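Local coordinates for protein amino acid amide racemase (Ochrobactrum anthropi, PDB 6GIO) that belongs to the class-III aminotransferase family of pyridoxal-5'-phosphate-dependent enzymes and carries that cofactor in its pocket, at residues I97-G102 and C252-G257. Sequence-based numbering, arbitrary orientation.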
ATOM      1  N   ILE C  97      -3.483   3.189 -23.457  1.00 27.00           N
ATOM      2  CA  ILE C  97      -2.514   2.152 -23.823  1.00 26.25           C
ATOM      3  C   ILE C  97      -2.981   0.705 -23.620  1.00 28.35           C
ATOM      4  O   ILE C  97      -2.289  -0.234 -23.991  1.00 26.92           O
ATOM      5  CB  ILE C  97      -1.141   2.346 -23.119  1.00 25.64           C
ATOM      6  CG1 ILE C  97      -1.188   2.004 -21.640  1.00 24.64           C
ATOM      7  CG2 ILE C  97      -0.624   3.749 -23.360  1.00 26.20           C
ATOM      8  CD1 ILE C  97       0.193   1.758 -21.020  1.00 24.63           C
ATOM      9  N   THR C  98      -4.128   0.500 -22.991  1.00 30.61           N
ATOM     10  CA  THR C  98      -4.554  -0.843 -22.719  1.00 31.75           C
ATOM     11  C   THR C  98      -5.752  -1.113 -23.619  1.00 33.93           C
ATOM     12  O   THR C  98      -6.748  -0.434 -23.540  1.00 33.43           O
ATOM     13  CB  THR C  98      -4.908  -1.057 -21.226  1.00 32.91           C
ATOM     14  OG1 THR C  98      -3.811  -0.621 -20.387  1.00 33.27           O
ATOM     15  CG2 THR C  98      -5.184  -2.536 -20.948  1.00 33.00           C
ATOM     16  N   PRO C  99      -5.652  -2.109 -24.500  1.00 39.75           N
ATOM     17  CA  PRO C  99      -6.843  -2.373 -25.317  1.00 38.32           C
ATOM     18  C   PRO C  99      -8.023  -2.807 -24.453  1.00 37.68           C
ATOM     19  O   PRO C  99      -7.852  -3.383 -23.365  1.00 36.75           O
ATOM     20  CB  PRO C  99      -6.404  -3.511 -26.226  1.00 38.73           C
ATOM     21  CG  PRO C  99      -5.345  -4.230 -25.445  1.00 41.39           C
ATOM     22  CD  PRO C  99      -4.640  -3.173 -24.621  1.00 40.44           C
ATOM     23  N   GLY C 100      -9.213  -2.531 -24.938  1.00 35.71           N
ATOM     24  CA  GLY C 100     -10.401  -2.737 -24.154  1.00 40.88           C
ATOM     25  C   GLY C 100     -11.615  -2.223 -24.892  1.00 40.49           C
ATOM     26  O   GLY C 100     -11.491  -1.415 -25.798  1.00 42.57           O
ATOM     27  N   ASN C 101     -12.773  -2.724 -24.505  1.00 43.38           N
ATOM     28  CA  ASN C 101     -14.048  -2.333 -25.153  1.00 42.57           C
ATOM     29  C   ASN C 101     -15.023  -1.800 -24.102  1.00 41.99           C
ATOM     30  O   ASN C 101     -14.920  -2.211 -22.965  1.00 39.73           O
ATOM     31  CB  ASN C 101     -14.627  -3.509 -25.924  1.00 30.00           C
ATOM     32  CG  ASN C 101     -13.825  -3.833 -27.160  1.00 30.00           C
ATOM     33  OD1 ASN C 101     -13.552  -4.993 -27.422  1.00 30.00           O
ATOM     34  ND2 ASN C 101     -13.427  -2.819 -27.903  1.00 30.00           N
ATOM     35  N   GLY C 102     -15.930  -0.913 -24.517  1.00 40.36           N
ATOM     36  CA  GLY C 102     -16.954  -0.305 -23.648  1.00 35.17           C
ATOM     37  C   GLY C 102     -16.412   0.670 -22.615  1.00 33.76           C
ATOM     38  O   GLY C 102     -15.260   1.074 -22.667  1.00 32.10           O
ATOM     39  N   CYS C 252       2.362  -8.017 -21.496  1.00 22.50           N
ATOM     40  CA  CYS C 252       2.739  -9.390 -21.735  1.00 22.09           C
ATOM     41  C   CYS C 252       1.579 -10.210 -22.258  1.00 20.41           C
ATOM     42  O   CYS C 252       1.785 -11.149 -22.958  1.00 19.82           O
ATOM     43  CB  CYS C 252       3.316 -10.050 -20.500  1.00 22.27           C
ATOM     44  SG  CYS C 252       3.924 -11.735 -20.815  1.00 22.72           S
ATOM     45  N   PHE C 253       0.351  -9.888 -21.887  1.00 22.86           N
ATOM     46  CA  PHE C 253      -0.784 -10.707 -22.376  1.00 23.29           C
ATOM     47  C   PHE C 253      -0.998 -10.585 -23.875  1.00 24.28           C
ATOM     48  O   PHE C 253      -1.685 -11.449 -24.479  1.00 25.06           O
ATOM     49  CB  PHE C 253      -2.073 -10.386 -21.623  1.00 22.48           C
ATOM     50  CG  PHE C 253      -2.639  -9.024 -21.891  1.00 22.11           C
ATOM     51  CD1 PHE C 253      -3.464  -8.797 -22.997  1.00 21.87           C
ATOM     52  CD2 PHE C 253      -2.455  -7.976 -20.984  1.00 21.55           C
ATOM     53  CE1 PHE C 253      -4.028  -7.555 -23.213  1.00 20.44           C
ATOM     54  CE2 PHE C 253      -3.063  -6.733 -21.183  1.00 20.46           C
ATOM     55  CZ  PHE C 253      -3.837  -6.525 -22.298  1.00 20.89           C
ATOM     56  N   GLN C 254      -0.427  -9.549 -24.494  1.00 23.22           N
ATOM     57  CA  GLN C 254      -0.577  -9.392 -25.946  1.00 26.63           C
ATOM     58  C   GLN C 254       0.208 -10.453 -26.734  1.00 26.09           C
ATOM     59  O   GLN C 254      -0.059 -10.645 -27.906  1.00 25.61           O
ATOM     60  CB  GLN C 254      -0.179  -7.977 -26.416  1.00 27.50           C
ATOM     61  CG  GLN C 254      -1.071  -6.886 -25.888  1.00 27.21           C
ATOM     62  CD  GLN C 254      -0.616  -5.485 -26.202  1.00 26.51           C
ATOM     63  OE1 GLN C 254       0.484  -5.059 -25.831  1.00 23.31           O
ATOM     64  NE2 GLN C 254      -1.524  -4.714 -26.803  1.00 27.24           N
ATOM     65  N   HIS C 255       1.172 -11.127 -26.090  1.00 25.85           N
ATOM     66  CA  HIS C 255       1.832 -12.276 -26.675  1.00 25.76           C
ATOM     67  C   HIS C 255       0.887 -13.505 -26.741  1.00 26.16           C
ATOM     68  O   HIS C 255       1.147 -14.431 -27.474  1.00 24.68           O
ATOM     69  CB  HIS C 255       3.059 -12.695 -25.830  1.00 26.03           C
ATOM     70  CG  HIS C 255       4.172 -11.703 -25.832  1.00 27.22           C
ATOM     71  ND1 HIS C 255       4.997 -11.511 -26.921  1.00 27.39           N
ATOM     72  CD2 HIS C 255       4.600 -10.844 -24.877  1.00 27.19           C
ATOM     73  CE1 HIS C 255       5.875 -10.566 -26.636  1.00 27.63           C
ATOM     74  NE2 HIS C 255       5.659 -10.148 -25.403  1.00 26.03           N
ATOM     75  N   GLU C 256      -0.155 -13.533 -25.908  1.00 26.79           N
ATOM     76  CA  GLU C 256      -0.891 -14.763 -25.606  1.00 26.06           C
ATOM     77  C   GLU C 256      -2.311 -14.758 -26.153  1.00 26.11           C
ATOM     78  O   GLU C 256      -3.063 -15.675 -25.840  1.00 26.38           O
ATOM     79  CB  GLU C 256      -0.942 -14.984 -24.096  1.00 27.46           C
ATOM     80  CG  GLU C 256       0.424 -15.182 -23.442  1.00 29.14           C
ATOM     81  CD  GLU C 256       1.007 -16.543 -23.713  1.00 31.60           C
ATOM     82  OE1 GLU C 256       0.263 -17.424 -24.226  1.00 33.31           O
ATOM     83  OE2 GLU C 256       2.214 -16.731 -23.410  1.00 33.62           O
ATOM     84  N   GLY C 257      -2.666 -13.753 -26.954  1.00 25.87           N
ATOM     85  CA  GLY C 257      -3.984 -13.727 -27.623  1.00 27.39           C
ATOM     86  C   GLY C 257      -5.123 -13.433 -26.643  1.00 27.31           C
ATOM     87  O   GLY C 257      -6.274 -13.804 -26.871  1.00 28.57           O
TER
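Pro99 and Phe253 meet between backbones that stay well apart: the nearest alpha carbons, Pro99 CA and Gln254 CA, are separated by 9.4 Å. Residues 97-102 lie in the irregular connection between helix 85-97 and strand 104-109, whereas 252-257 begins as a 3-10 turn, with His255 N hydrogen-bonded to Cys252 O, in the loop leading to strand 262-265. Both strands belong to one mixed sheet in the fold-type-I architecture of this PLP-dependent, class-III aminotransferase family member. Between 97-102 and 252-257 themselves there is van der Waals packing and no hydrogen bond; the neighbouring His251 supplies a polar tie, its NE2 hydrogen-bonded to Ile97 O.

Phe253 spans much of the gap. A chi1 of 69° leaves its ring flanked by its own N and C, and its CZ end reaches Pro99 CD at 4.2 Å, on a slant. Thr98 CG2 faces the rim of the ring, while Thr98 OG1 is hydrogen-bonded back to Leu94 O. Beyond the pair, His251 lies almost parallel to the Phe253 ring and Val263 of strand 262-265 touches it.

The Gln254 side chain passes Pro99 at an angle. A hydrogen bond from OE1 to His251 N holds its amide, and NE2 makes van der Waals contact with the proline ring, 4.1 Å from both Pro99 CG and CD.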